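PDB 6VTV: gamma-glutamyl-gamma-aminobutyrate hydrolase PuuD, which hydrolyses the gamma-glutamyl linkage of gamma-glutamyl-gamma-aminobutyrate, releasing 4-aminobutanoate and L-glutamate in the last step of putrescine degradation. Local coordinates for residues T30-E33 and K34-N37; S237-L240 and F241-F244. All blocks are in the same frame, centred on the assembly; numbering follows the deposited sequence.

Contact 1 of 2, residues T30-E33 and K34-N37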
ATOM      1  N   THR B  30      -0.680   4.978   3.835  1.00 23.70           N
ATOM      2  CA  THR B  30      -2.103   4.742   3.636  1.00 28.19           C
ATOM      3  C   THR B  30      -2.484   4.924   2.173  1.00 25.88           C
ATOM      4  O   THR B  30      -1.809   5.619   1.408  1.00 23.36           O
ATOM      5  CB  THR B  30      -2.955   5.682   4.501  1.00 30.22           C
ATOM      6  OG1 THR B  30      -2.861   7.017   3.992  1.00 26.01           O
ATOM      7  CG2 THR B  30      -2.486   5.658   5.950  1.00 32.02           C
ATOM      8  N   LEU B  31      -3.594   4.292   1.803  1.00 24.70           N
ATOM      9  CA  LEU B  31      -4.177   4.437   0.473  1.00 24.33           C
ATOM     10  C   LEU B  31      -5.671   4.185   0.586  1.00 26.54           C
ATOM     11  O   LEU B  31      -6.085   3.072   0.923  1.00 25.39           O
ATOM     12  CB  LEU B  31      -3.539   3.468  -0.522  1.00 24.82           C
ATOM     13  CG  LEU B  31      -4.127   3.473  -1.934  1.00 25.38           C
ATOM     14  CD1 LEU B  31      -4.124   4.879  -2.513  1.00 28.61           C
ATOM     15  CD2 LEU B  31      -3.353   2.519  -2.824  1.00 22.51           C
ATOM     16  N   GLN B  32      -6.473   5.213   0.313  1.00 22.79           N
ATOM     17  CA  GLN B  32      -7.918   5.077   0.425  1.00 25.75           C
ATOM     18  C   GLN B  32      -8.439   4.051  -0.575  1.00 23.66           C
ATOM     19  O   GLN B  32      -7.978   3.981  -1.718  1.00 19.60           O
ATOM     20  CB  GLN B  32      -8.596   6.429   0.207  1.00 25.52           C
ATOM     21  CG  GLN B  32      -8.486   7.370   1.397  1.00 25.64           C
ATOM     22  CD  GLN B  32      -9.274   8.648   1.201  1.00 28.93           C
ATOM     23  OE1 GLN B  32      -9.595   9.023   0.074  1.00 30.63           O
ATOM     24  NE2 GLN B  32      -9.591   9.327   2.298  1.00 25.50           N
ATOM     25  N   GLU B  33      -9.410   3.248  -0.130  1.00 20.34           N
ATOM     26  CA  GLU B  33      -9.901   2.149  -0.954  1.00 21.92           C
ATOM     27  C   GLU B  33     -10.616   2.643  -2.207  1.00 25.70           C
ATOM     28  O   GLU B  33     -10.601   1.952  -3.232  1.00 23.15           O
ATOM     29  CB  GLU B  33     -10.829   1.249  -0.135  1.00 23.76           C
ATOM     30  CG  GLU B  33     -10.104   0.377   0.878  1.00 28.93           C
ATOM     31  CD  GLU B  33     -10.968  -0.749   1.416  1.00 34.71           C
ATOM     32  OE1 GLU B  33     -12.149  -0.845   1.015  1.00 38.52           O
ATOM     33  OE2 GLU B  33     -10.465  -1.538   2.242  1.00 34.71           O
ATOM     34  N   LYS B  34     -11.240   3.823  -2.155  1.00 22.17           N
ATOM     35  CA  LYS B  34     -11.981   4.292  -3.322  1.00 24.94           C
ATOM     36  C   LYS B  34     -11.059   4.570  -4.503  1.00 20.31           C
ATOM     37  O   LYS B  34     -11.472   4.412  -5.657  1.00 23.03           O
ATOM     38  CB  LYS B  34     -12.810   5.531  -2.977  1.00 24.37           C
ATOM     39  CG  LYS B  34     -12.046   6.707  -2.390  1.00 22.08           C
ATOM     40  CD  LYS B  34     -12.985   7.902  -2.252  1.00 25.23           C
ATOM     41  CE  LYS B  34     -12.437   8.973  -1.321  1.00 28.47           C
ATOM     42  NZ  LYS B  34     -11.362   9.790  -1.954  1.00 23.10           N
ATOM     43  N   TYR B  35      -9.811   4.971  -4.247  1.00 20.26           N
ATOM     44  CA  TYR B  35      -8.847   5.072  -5.337  1.00 22.79           C
ATOM     45  C   TYR B  35      -8.521   3.696  -5.902  1.00 25.09           C
ATOM     46  O   TYR B  35      -8.313   3.545  -7.112  1.00 23.71           O
ATOM     47  CB  TYR B  35      -7.578   5.774  -4.858  1.00 21.94           C
ATOM     48  CG  TYR B  35      -7.795   7.222  -4.486  1.00 24.85           C
ATOM     49  CD1 TYR B  35      -7.942   8.196  -5.465  1.00 28.49           C
ATOM     50  CD2 TYR B  35      -7.871   7.612  -3.157  1.00 23.96           C
ATOM     51  CE1 TYR B  35      -8.144   9.521  -5.130  1.00 29.09           C
ATOM     52  CE2 TYR B  35      -8.076   8.934  -2.811  1.00 27.26           C
ATOM     53  CZ  TYR B  35      -8.214   9.883  -3.801  1.00 27.14           C
ATOM     54  OH  TYR B  35      -8.418  11.199  -3.460  1.00 28.67           O
ATOM     55  N   LEU B  36      -8.491   2.679  -5.037  1.00 22.99           N
ATOM     56  CA  LEU B  36      -8.198   1.321  -5.483  1.00 24.49           C
ATOM     57  C   LEU B  36      -9.363   0.729  -6.260  1.00 23.70           C
ATOM     58  O   LEU B  36      -9.160   0.078  -7.292  1.00 26.94           O
ATOM     59  CB  LEU B  36      -7.864   0.442  -4.279  1.00 21.75           C
ATOM     60  CG  LEU B  36      -6.486   0.683  -3.674  1.00 23.59           C
ATOM     61  CD1 LEU B  36      -6.406   0.100  -2.276  1.00 22.16           C
ATOM     62  CD2 LEU B  36      -5.426   0.086  -4.575  1.00 27.08           C
ATOM     63  N   ASN B  37     -10.591   0.935  -5.774  1.00 27.42           N
ATOM     64  CA  ASN B  37     -11.762   0.351  -6.422  1.00 25.35           C
ATOM     65  C   ASN B  37     -11.905   0.841  -7.858  1.00 27.29           C
ATOM     66  O   ASN B  37     -12.317   0.081  -8.742  1.00 26.75           O
ATOM     67  CB  ASN B  37     -13.021   0.679  -5.619  1.00 30.24           C
ATOM     68  CG  ASN B  37     -12.951   0.180  -4.189  1.00 34.61           C
ATOM     69  OD1 ASN B  37     -12.315  -0.835  -3.902  1.00 37.26           O
ATOM     70  ND2 ASN B  37     -13.607   0.894  -3.282  1.00 32.66           N
TER
HETATM   71  O   HOH W   1      -8.615  12.003  -0.886  1.00 18.19           O
HETATM   72  O   HOH W   2     -14.329   0.131  -0.181  1.00 34.75           O
HETATM   73  O   HOH W   3     -12.134  -2.712  -1.535  1.00 44.23           O
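Lys34 and Gln32 meet through different choices of first torsion. Lys34 sets CG between its backbone N and its carbonyl carbon (chi1 56°), and a bend at chi4 turns NZ toward Gln32. Gln32 sets CG anti to its carbonyl carbon (chi1 -76°) and then runs extended. The two chains lie side by side and point the same way. NZ of Lys34 gives a hydrogen bond to OE1 of Gln32 at 2.8 Å, tilted 20° from the carbonyl plane.

The ring of Tyr35 lies beside Gln32. Its CD2 is 3.6 Å from CB of Gln32, and the backbone O of Gln32 sits at the ring edge, in plane. Water 1 donates to OE1 of Gln32 and also bonds OH of Tyr35 at 2.7 Å.

Gln32 is the N-cap of helix 33-42, where strand 26-32 passes into the helix. Its backbone O takes a weak bond from N of Tyr35. The first full helical bond runs from N of Asn37 to O of Glu33, 2.7 Å. Waters 2 and 3 each join OE1 of Glu33 to the amide of Asn37, while OE2 of Glu33 bonds Gln29 of the second subunit. CD2 of Leu31, on the strand, packs against CD2 of Leu36 on the helix at 3.6 Å. Residues 30-32 pair antiparallel with a strand of the second subunit, so the sheet continues across the dimer.

NZ of Lys34 also forms a salt bridge with Glu228 and a hydrogen bond with Tyr157. Tyr35 touches His226. Glu228 and His226 are predicted active-site residues, probably of a Cys-His-Glu triad. The amide of Gln32 therefore probably helps hold Lys34 beside the Glu228 carboxylate.

Contact 2 of 2, residues S237-L240 and F241-F244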
ATOM      1  N   SER B 237     -16.453   9.518 -15.085  1.00 31.87           N
ATOM      2  CA  SER B 237     -15.356   8.930 -14.323  1.00 31.02           C
ATOM      3  C   SER B 237     -14.936   7.591 -14.915  1.00 30.56           C
ATOM      4  O   SER B 237     -13.745   7.257 -14.937  1.00 31.75           O
ATOM      5  CB  SER B 237     -15.767   8.761 -12.861  1.00 33.78           C
ATOM      6  OG  SER B 237     -16.220   9.988 -12.313  1.00 38.61           O
ATOM      7  N   ARG B 238     -15.904   6.817 -15.409  1.00 27.83           N
ATOM      8  CA  ARG B 238     -15.593   5.522 -16.004  1.00 34.79           C
ATOM      9  C   ARG B 238     -14.728   5.679 -17.249  1.00 34.47           C
ATOM     10  O   ARG B 238     -13.793   4.901 -17.465  1.00 33.75           O
ATOM     11  CB  ARG B 238     -16.891   4.783 -16.337  1.00 36.51           C
ATOM     12  CG  ARG B 238     -16.922   3.334 -15.882  1.00 44.75           C
ATOM     13  CD  ARG B 238     -18.349   2.856 -15.639  1.00 49.66           C
ATOM     14  NE  ARG B 238     -19.263   3.266 -16.703  1.00 51.26           N
ATOM     15  CZ  ARG B 238     -20.341   4.022 -16.514  1.00 54.47           C
ATOM     16  NH1 ARG B 238     -20.647   4.454 -15.297  1.00 55.00           N
ATOM     17  NH2 ARG B 238     -21.116   4.344 -17.541  1.00 56.05           N
ATOM     18  N   ILE B 239     -15.018   6.687 -18.073  1.00 32.91           N
ATOM     19  CA  ILE B 239     -14.261   6.877 -19.306  1.00 30.53           C
ATOM     20  C   ILE B 239     -12.827   7.300 -18.999  1.00 31.26           C
ATOM     21  O   ILE B 239     -11.883   6.874 -19.676  1.00 32.58           O
ATOM     22  CB  ILE B 239     -14.980   7.889 -20.216  1.00 34.09           C
ATOM     23  CG1 ILE B 239     -16.327   7.322 -20.669  1.00 38.41           C
ATOM     24  CG2 ILE B 239     -14.122   8.238 -21.422  1.00 34.15           C
ATOM     25  CD1 ILE B 239     -17.184   8.300 -21.442  1.00 41.96           C
ATOM     26  N   LEU B 240     -12.639   8.131 -17.971  1.00 25.78           N
ATOM     27  CA  LEU B 240     -11.297   8.594 -17.626  1.00 26.46           C
ATOM     28  C   LEU B 240     -10.413   7.437 -17.184  1.00 28.10           C
ATOM     29  O   LEU B 240      -9.272   7.298 -17.642  1.00 27.18           O
ATOM     30  CB  LEU B 240     -11.373   9.656 -16.531  1.00 27.19           C
ATOM     31  CG  LEU B 240     -11.996  10.995 -16.917  1.00 32.93           C
ATOM     32  CD1 LEU B 240     -12.080  11.909 -15.707  1.00 32.64           C
ATOM     33  CD2 LEU B 240     -11.197  11.648 -18.031  1.00 33.21           C
ATOM     34  N   PHE B 241     -10.923   6.594 -16.284  1.00 27.75           N
ATOM     35  CA  PHE B 241     -10.155   5.435 -15.849  1.00 29.23           C
ATOM     36  C   PHE B 241     -10.004   4.421 -16.977  1.00 32.23           C
ATOM     37  O   PHE B 241      -8.964   3.763 -17.090  1.00 36.00           O
ATOM     38  CB  PHE B 241     -10.812   4.800 -14.624  1.00 27.15           C
ATOM     39  CG  PHE B 241     -10.545   5.544 -13.343  1.00 26.17           C
ATOM     40  CD1 PHE B 241      -9.334   5.413 -12.677  1.00 24.66           C
ATOM     41  CD2 PHE B 241     -11.506   6.388 -12.815  1.00 24.47           C
ATOM     42  CE1 PHE B 241      -9.096   6.107 -11.502  1.00 23.76           C
ATOM     43  CE2 PHE B 241     -11.275   7.083 -11.644  1.00 25.04           C
ATOM     44  CZ  PHE B 241     -10.069   6.944 -10.986  1.00 24.47           C
ATOM     45  N   GLU B 242     -11.026   4.280 -17.823  1.00 31.61           N
ATOM     46  CA  GLU B 242     -10.901   3.388 -18.971  1.00 36.15           C
ATOM     47  C   GLU B 242      -9.806   3.865 -19.916  1.00 34.99           C
ATOM     48  O   GLU B 242      -9.020   3.055 -20.427  1.00 33.91           O
ATOM     49  CB  GLU B 242     -12.244   3.267 -19.695  1.00 45.17           C
ATOM     50  CG  GLU B 242     -13.164   2.167 -19.150  1.00 52.82           C
ATOM     51  CD  GLU B 242     -14.590   2.350 -19.637  1.00 59.79           C
ATOM     52  OE1 GLU B 242     -15.513   1.646 -19.164  1.00 61.88           O
ATOM     53  OE2 GLU B 242     -14.781   3.226 -20.503  1.00 62.06           O
ATOM     54  N   GLY B 243      -9.721   5.180 -20.130  1.00 31.24           N
ATOM     55  CA  GLY B 243      -8.688   5.712 -21.003  1.00 31.05           C
ATOM     56  C   GLY B 243      -7.292   5.566 -20.426  1.00 29.56           C
ATOM     57  O   GLY B 243      -6.327   5.340 -21.163  1.00 30.66           O
ATOM     58  N   PHE B 244      -7.163   5.697 -19.103  1.00 29.11           N
ATOM     59  CA  PHE B 244      -5.873   5.485 -18.453  1.00 29.21           C
ATOM     60  C   PHE B 244      -5.393   4.048 -18.641  1.00 33.70           C
ATOM     61  O   PHE B 244      -4.243   3.810 -19.031  1.00 34.33           O
ATOM     62  CB  PHE B 244      -5.986   5.831 -16.966  1.00 23.53           C
ATOM     63  CG  PHE B 244      -4.754   5.512 -16.172  1.00 23.60           C
ATOM     64  CD1 PHE B 244      -3.502   5.879 -16.634  1.00 25.56           C
ATOM     65  CD2 PHE B 244      -4.849   4.847 -14.961  1.00 21.64           C
ATOM     66  CE1 PHE B 244      -2.368   5.588 -15.905  1.00 23.12           C
ATOM     67  CE2 PHE B 244      -3.718   4.553 -14.226  1.00 23.02           C
ATOM     68  CZ  PHE B 244      -2.475   4.924 -14.700  1.00 21.91           C
TER
HETATM   69  O   HOH W   4     -17.970   2.690 -19.266  1.00 49.39           O
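Glu242 reaches back over the preceding turn of its helix toward Arg238. Its CB lies 3.2 Å from O of Arg238 and also near O of Ile239. CG stays close to O of Arg238, at 3.3 Å. The chain is extended beyond CG, which carries the carboxylate back along that turn. CD of Glu242 is still 3.4 Å from O of Arg238. At the tip the two oxygens part. OE2 approaches CA of Ile239, and OE1 faces CG of Arg238. The side chains of Arg238 and Glu242 lie side by side and point the same way. Their flat ends are turned 69° apart and do not meet directly: NE of Arg238 is 4.8 Å from OE1 of Glu242. Water 4 bridges the two: it accepts from NE of Arg238 in the guanidinium plane and donates to OE1 of Glu242 at 2.7 Å. NH1 of Arg238 has a weak bond to O of Ser232.

Residues 237-244 sit on helix 235-254, the long C-terminal helix of this class I glutamine amidotransferase-type domain. Four successive i to i+4 backbone bonds run through them. The first, from N of Phe241 to O of Ser237, is nearly straight (174°).

The buried side carries the aromatic residues. CD2 of Phe241 comes 3.2 Å from O of Ser237, which lies at the ring edge near its plane. This ring makes an edge-to-face contact with Phe115 and touches Ala38 and Ala42 of helix 33-42. Phe244 takes another first torsion: its CG is anti to the backbone N (chi1 174°). Its ring leads away from residues 237-240 and packs on Ile39, Pro113 and Phe219.

Contact 1 comes early in the chain and contact 2 close to its C-terminal end, with no overlap between them. Their centres are about 16 Å apart; their nearest atoms are about 5 Å apart and do not touch. Contact 1 lies where strand 26-32 runs into helix 33-42, and contact 2 lies within helix 235-254. The two helices pack together: contact 2 meets helix 33-42 just beyond contact 1, through Ala38, Ile39, His41 and Ala42. Contact 1 also reaches the second subunit; contact 2 stays within its own chain. Lys34 and Phe241 both border Glu228, a predicted active-site residue, consistent with both helices helping to shape its surroundings.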